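Neutral ceramidase (Pseudomonas aeruginosa, PDB 2ZWS) hydrolyses the N-acyl linkage of ceramides to give sphingosine and free fatty acid, and also catalyses the reverse synthesis, using one zinc ion per subunit. Local coordinates at residues Tyr26-Gln40 with Thr206-Asp218. Numbering follows the deposited sequence. Where two conformers were deposited one is given.
With MG (magnesium ion), chain C.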
loop_
_atom_site.group_PDB
_atom_site.type_symbol
_atom_site.label_atom_id
_atom_site.label_comp_id
_atom_site.label_asym_id
_atom_site.label_seq_id
_atom_site.Cartn_x
_atom_site.Cartn_y
_atom_site.Cartn_z
ATOM N N TYR A 26 -11.903 1.618 3.977
ATOM C CA TYR A 26 -13.288 2.117 3.892
ATOM C C TYR A 26 -14.060 2.183 5.236
ATOM O O TYR A 26 -15.208 2.642 5.280
ATOM C CB TYR A 26 -14.082 1.338 2.834
ATOM C CG TYR A 26 -13.599 1.577 1.409
ATOM C CD1 TYR A 26 -13.260 0.508 0.574
ATOM C CD2 TYR A 26 -13.508 2.891 0.885
ATOM C CE1 TYR A 26 -12.819 0.721 -0.756
ATOM C CE2 TYR A 26 -13.065 3.104 -0.445
ATOM C CZ TYR A 26 -12.720 2.021 -1.243
ATOM O OH TYR A 26 -12.278 2.253 -2.536
ATOM N N SER A 27 -13.435 1.727 6.320
ATOM C CA SER A 27 -14.007 1.810 7.666
ATOM C C SER A 27 -15.374 1.154 7.760
ATOM O O SER A 27 -16.257 1.620 8.499
ATOM C CB SER A 27 -14.082 3.268 8.101
ATOM O OG SER A 27 -12.815 3.865 7.919
ATOM N N SER A 28 -15.537 0.048 7.046
ATOM C CA SER A 28 -16.823 -0.629 7.007
ATOM C C SER A 28 -16.827 -1.916 7.815
ATOM O O SER A 28 -15.958 -2.757 7.640
ATOM C CB SER A 28 -17.236 -0.918 5.567
ATOM O OG SER A 28 -18.451 -1.641 5.542
ATOM N N LEU A 29 -17.828 -2.076 8.678
ATOM C CA LEU A 29 -18.053 -3.361 9.353
ATOM C C LEU A 29 -18.660 -4.467 8.468
ATOM O O LEU A 29 -18.771 -5.619 8.905
ATOM C CB LEU A 29 -18.969 -3.168 10.572
ATOM C CG LEU A 29 -18.454 -2.346 11.747
ATOM C CD1 LEU A 29 -19.636 -2.038 12.629
ATOM C CD2 LEU A 29 -17.387 -3.114 12.528
ATOM N N GLU A 30 -19.073 -4.071 7.267
ATOM C CA GLU A 30 -19.684 -4.959 6.289
ATOM C C GLU A 30 -18.857 -5.073 5.005
ATOM O O GLU A 30 -19.402 -5.244 3.914
ATOM C CB GLU A 30 -21.110 -4.496 5.969
ATOM C CG GLU A 30 -22.125 -4.732 7.084
ATOM C CD GLU A 30 -23.503 -4.148 6.771
ATOM O OE1 GLU A 30 -24.266 -3.893 7.728
ATOM O OE2 GLU A 30 -23.827 -3.937 5.582
ATOM N N GLN A 31 -17.538 -4.974 5.146
ATOM C CA GLN A 31 -16.637 -5.242 4.039
ATOM C C GLN A 31 -15.553 -6.195 4.477
ATOM O O GLN A 31 -14.404 -5.796 4.711
ATOM C CB GLN A 31 -16.026 -3.952 3.497
ATOM C CG GLN A 31 -15.386 -4.167 2.137
ATOM C CD GLN A 31 -14.385 -3.101 1.763
ATOM O OE1 GLN A 31 -14.014 -2.229 2.564
ATOM N NE2 GLN A 31 -13.911 -3.179 0.522
ATOM N N LYS A 32 -15.924 -7.463 4.580
ATOM C CA LYS A 32 -14.952 -8.508 4.917
ATOM C C LYS A 32 -14.374 -9.199 3.692
ATOM O O LYS A 32 -15.066 -9.348 2.681
ATOM C CB LYS A 32 -15.568 -9.517 5.877
ATOM C CG LYS A 32 -15.942 -8.878 7.221
ATOM C CD LYS A 32 -16.004 -9.918 8.321
ATOM C CE LYS A 32 -16.628 -9.351 9.544
ATOM N NZ LYS A 32 -16.677 -10.425 10.590
ATOM N N THR A 33 -13.107 -9.609 3.778
ATOM C CA THR A 33 -12.519 -10.341 2.653
ATOM C C THR A 33 -13.337 -11.587 2.336
ATOM O O THR A 33 -13.932 -12.226 3.227
ATOM C CB THR A 33 -11.032 -10.730 2.880
ATOM O OG1 THR A 33 -10.943 -11.460 4.118
ATOM C CG2 THR A 33 -10.166 -9.456 3.021
ATOM N N ALA A 34 -13.360 -11.905 1.049
ATOM C CA ALA A 34 -14.030 -13.116 0.555
ATOM C C ALA A 34 -13.301 -13.782 -0.605
ATOM O O ALA A 34 -13.911 -14.521 -1.371
ATOM C CB ALA A 34 -15.489 -12.781 0.157
ATOM N N GLY A 35 -12.010 -13.484 -0.748
ATOM C CA GLY A 35 -11.191 -14.113 -1.781
ATOM C C GLY A 35 -10.062 -13.223 -2.230
ATOM O O GLY A 35 -9.704 -12.247 -1.544
ATOM N N ILE A 36 -9.472 -13.581 -3.376
ATOM C CA ILE A 36 -8.350 -12.821 -3.907
ATOM C C ILE A 36 -8.591 -12.541 -5.365
ATOM O O ILE A 36 -8.944 -13.446 -6.119
ATOM C CB ILE A 36 -7.030 -13.635 -3.772
ATOM C CG1 ILE A 36 -6.707 -13.851 -2.283
ATOM C CG2 ILE A 36 -5.872 -12.985 -4.570
ATOM C CD1 ILE A 36 -5.577 -14.809 -2.055
ATOM N N HIS A 37 -8.446 -11.272 -5.755
ATOM C CA HIS A 37 -8.307 -10.977 -7.173
ATOM C C HIS A 37 -6.830 -11.034 -7.589
ATOM O O HIS A 37 -6.452 -11.820 -8.453
ATOM C CB HIS A 37 -8.929 -9.645 -7.555
ATOM C CG HIS A 37 -8.820 -9.368 -9.020
ATOM N ND1 HIS A 37 -8.949 -8.106 -9.562
ATOM C CD2 HIS A 37 -8.587 -10.205 -10.066
ATOM C CE1 HIS A 37 -8.800 -8.178 -10.875
ATOM N NE2 HIS A 37 -8.579 -9.441 -11.208
ATOM N N MET A 38 -6.010 -10.193 -6.958
ATOM C CA MET A 38 -4.567 -10.265 -7.124
ATOM C C MET A 38 -3.926 -10.157 -5.743
ATOM O O MET A 38 -4.509 -9.568 -4.820
ATOM C CB MET A 38 -4.035 -9.173 -8.082
ATOM C CG MET A 38 -4.487 -9.300 -9.561
ATOM S SD MET A 38 -3.422 -8.504 -10.826
ATOM C CE MET A 38 -3.346 -6.825 -10.197
ATOM N N ARG A 39 -2.736 -10.748 -5.602
ATOM C CA ARG A 39 -2.055 -10.715 -4.315
ATOM C C ARG A 39 -1.434 -9.341 -4.047
ATOM O O ARG A 39 -1.312 -8.500 -4.951
ATOM C CB ARG A 39 -0.988 -11.810 -4.229
ATOM C CG ARG A 39 -1.632 -13.196 -4.010
ATOM C CD ARG A 39 -0.595 -14.304 -3.612
ATOM N NE ARG A 39 -1.367 -15.511 -3.281
ATOM C CZ ARG A 39 -1.537 -16.022 -2.060
ATOM N NH1 ARG A 39 -0.869 -15.560 -1.006
ATOM N NH2 ARG A 39 -2.360 -17.057 -1.908
ATOM N N GLN A 40 -1.046 -9.144 -2.789
ATOM C CA GLN A 40 -0.350 -7.956 -2.325
ATOM C C GLN A 40 1.137 -8.259 -2.181
ATOM O O GLN A 40 1.511 -9.324 -1.639
ATOM C CB GLN A 40 -0.902 -7.572 -0.948
ATOM C CG GLN A 40 -2.406 -7.248 -0.971
ATOM C CD GLN A 40 -2.945 -7.075 0.425
ATOM O OE1 GLN A 40 -3.027 -5.955 0.927
ATOM N NE2 GLN A 40 -3.241 -8.151 1.072
ATOM N N THR A 206 -8.420 3.552 -4.974
ATOM C CA THR A 206 -9.781 3.273 -4.498
ATOM C C THR A 206 -10.679 2.919 -5.675
ATOM O O THR A 206 -11.894 3.077 -5.611
ATOM C CB THR A 206 -10.381 4.516 -3.804
ATOM O OG1 THR A 206 -10.212 5.659 -4.662
ATOM C CG2 THR A 206 -9.705 4.802 -2.470
ATOM N N SER A 207 -10.087 2.470 -6.783
ATOM C CA SER A 207 -10.914 2.044 -7.915
ATOM C C SER A 207 -11.825 0.867 -7.561
ATOM O O SER A 207 -12.929 0.768 -8.084
ATOM C CB SER A 207 -10.036 1.693 -9.116
ATOM O OG SER A 207 -9.341 2.849 -9.563
ATOM N N MET A 208 -11.334 -0.059 -6.720
ATOM C CA MET A 208 -12.176 -1.127 -6.178
ATOM C C MET A 208 -12.879 -0.528 -4.964
ATOM O O MET A 208 -12.226 -0.022 -4.032
ATOM C CB MET A 208 -11.331 -2.319 -5.748
ATOM C CG MET A 208 -10.542 -3.018 -6.872
ATOM S SD MET A 208 -11.552 -3.626 -8.241
ATOM C CE MET A 208 -12.643 -4.791 -7.395
ATOM N N THR A 209 -14.211 -0.548 -4.993
ATOM C CA THR A 209 -15.027 0.186 -4.037
ATOM C C THR A 209 -15.289 -0.610 -2.765
ATOM O O THR A 209 -14.875 -1.779 -2.638
ATOM C CB THR A 209 -16.399 0.593 -4.636
ATOM O OG1 THR A 209 -17.197 -0.590 -4.766
ATOM C CG2 THR A 209 -16.227 1.302 -6.004
ATOM N N ASN A 210 -16.000 0.018 -1.827
ATOM C CA ASN A 210 -16.381 -0.649 -0.577
ATOM C C ASN A 210 -17.380 -1.792 -0.749
ATOM O O ASN A 210 -17.674 -2.484 0.227
ATOM C CB ASN A 210 -16.819 0.352 0.535
ATOM C CG ASN A 210 -18.133 1.066 0.240
ATOM O OD1 ASN A 210 -18.528 1.975 1.000
ATOM N ND2 ASN A 210 -18.809 0.690 -0.832
ATOM N N ALA A 211 -17.863 -1.990 -1.976
ATOM C CA ALA A 211 -18.721 -3.134 -2.313
ATOM C C ALA A 211 -17.935 -4.402 -2.660
ATOM O O ALA A 211 -18.514 -5.499 -2.737
ATOM C CB ALA A 211 -19.628 -2.781 -3.475
ATOM N N ASN A 212 -16.636 -4.243 -2.858
ATOM C CA ASN A 212 -15.808 -5.351 -3.285
ATOM C C ASN A 212 -15.249 -6.102 -2.082
ATOM O O ASN A 212 -14.856 -5.486 -1.084
ATOM C CB ASN A 212 -14.650 -4.831 -4.132
ATOM C CG ASN A 212 -13.532 -5.853 -4.247
ATOM O OD1 ASN A 212 -13.682 -6.895 -4.872
ATOM N ND2 ASN A 212 -12.404 -5.552 -3.615
ATOM N N HIS A 213 -15.172 -7.426 -2.199
ATOM C CA HIS A 213 -14.669 -8.236 -1.097
ATOM C C HIS A 213 -13.420 -9.018 -1.462
ATOM O O HIS A 213 -12.864 -9.728 -0.613
ATOM C CB HIS A 213 -15.775 -9.164 -0.606
ATOM C CG HIS A 213 -16.926 -8.442 0.030
ATOM N ND1 HIS A 213 -18.047 -8.060 -0.674
ATOM C CD2 HIS A 213 -17.142 -8.067 1.311
ATOM C CE1 HIS A 213 -18.894 -7.452 0.144
ATOM N NE2 HIS A 213 -18.369 -7.442 1.353
ATOM N N LEU A 214 -12.955 -8.881 -2.709
ATOM C CA LEU A 214 -11.746 -9.596 -3.120
ATOM C C LEU A 214 -10.499 -8.772 -2.828
ATOM O O LEU A 214 -10.476 -7.563 -3.075
ATOM C CB LEU A 214 -11.773 -9.881 -4.616
ATOM C CG LEU A 214 -12.939 -10.745 -5.115
ATOM C CD1 LEU A 214 -12.745 -11.019 -6.607
ATOM C CD2 LEU A 214 -13.096 -12.056 -4.333
ATOM N N ILE A 215 -9.464 -9.429 -2.310
ATOM C CA ILE A 215 -8.185 -8.756 -2.097
ATOM C C ILE A 215 -7.652 -8.261 -3.412
ATOM O O ILE A 215 -7.647 -8.977 -4.418
ATOM C CB ILE A 215 -7.170 -9.691 -1.407
ATOM C CG1 ILE A 215 -7.614 -9.905 0.037
ATOM C CG2 ILE A 215 -5.759 -9.108 -1.485
ATOM C CD1 ILE A 215 -6.713 -10.839 0.864
ATOM N N SER A 216 -7.206 -7.003 -3.409
ATOM C CA SER A 216 -6.659 -6.432 -4.631
ATOM C C SER A 216 -5.700 -5.294 -4.288
ATOM O O SER A 216 -5.938 -4.540 -3.346
ATOM C CB SER A 216 -7.788 -5.865 -5.502
ATOM O OG SER A 216 -7.267 -5.112 -6.590
ATOM N N PRO A 217 -4.621 -5.172 -5.062
ATOM C CA PRO A 217 -3.711 -4.040 -4.932
ATOM C C PRO A 217 -4.176 -2.814 -5.745
ATOM O O PRO A 217 -3.438 -1.816 -5.819
ATOM C CB PRO A 217 -2.409 -4.604 -5.494
ATOM C CG PRO A 217 -2.876 -5.515 -6.629
ATOM C CD PRO A 217 -4.153 -6.131 -6.081
ATOM N N ASP A 218 -5.378 -2.899 -6.327
ATOM C CA ASP A 218 -6.070 -1.730 -6.901
ATOM C C ASP A 218 -5.309 -1.115 -8.059
ATOM O O ASP A 218 -4.540 -1.815 -8.711
ATOM C CB ASP A 218 -6.403 -0.724 -5.791
ATOM C CG ASP A 218 -7.615 0.148 -6.115
ATOM O OD1 ASP A 218 -7.464 1.169 -6.838
ATOM O OD2 ASP A 218 -8.724 -0.181 -5.632
HETATM MG MG MG C . -6.215 -13.580 -9.747
HETATM O O HOH W 1 -17.477 2.644 3.588
HETATM O O HOH W 2 -19.411 -1.754 2.804
HETATM O O HOH W 3 -19.291 -4.234 1.538
HETATM O O HOH W 4 -7.131 -15.003 -7.857
HETATM O O HOH W 5 -8.769 -5.470 -8.747
#
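Ile36 and Ile215 pair where a short, weakly bonded parallel strand, 214-215, forms the edge of a mixed sheet beside strand 32-36, which also pairs with strand 584-591 and runs on into a magnesium site. Ile215 N donates almost straight to Gly35 O (2.9 Å, 178°), although the donor sits above the Gly35 carbonyl plane. Ile215 O is gripped twice, by His37 N in its carbonyl plane (2.8 Å) and by Met38 N at a longer 3.3 Å. The Ile215 side chain sets CG1 against Thr33 CG2 and Gly35 O, and CG2 near Met38 O. One step earlier, Ala34 N donates to His213 O (2.8 Å). Gly35 has backbone angles that suit a residue without CB, which leaves room for Leu214 CD2 to pack on its CA (3.8 Å). Past the strands, Met38 CB rests on Pro217 CD. At the other end Asn210 N lies over one face of the Tyr26 ring and Asn210 CB touches Tyr26 CG (3.6 Å), ring and amide planes 71° apart; the hydroxyl donates to Met208 O (2.7 Å). Gln31, its CG anti to the backbone N (chi1 -165°), extends its amide until NE2 meets Asn212 O in plane (3.0 Å).

His37 O binds the magnesium ion with Thr584, Asp581, Asp579 and a water that also donates to Ile36 O. The imidazole does not: ND1 shares a water with Ser216 OG, and NE2 hydrogen-bonds to Trp582 O. Because the bond from His37 N fixes the backbone just before that carbonyl, the strand pairing probably helps to position this ligand.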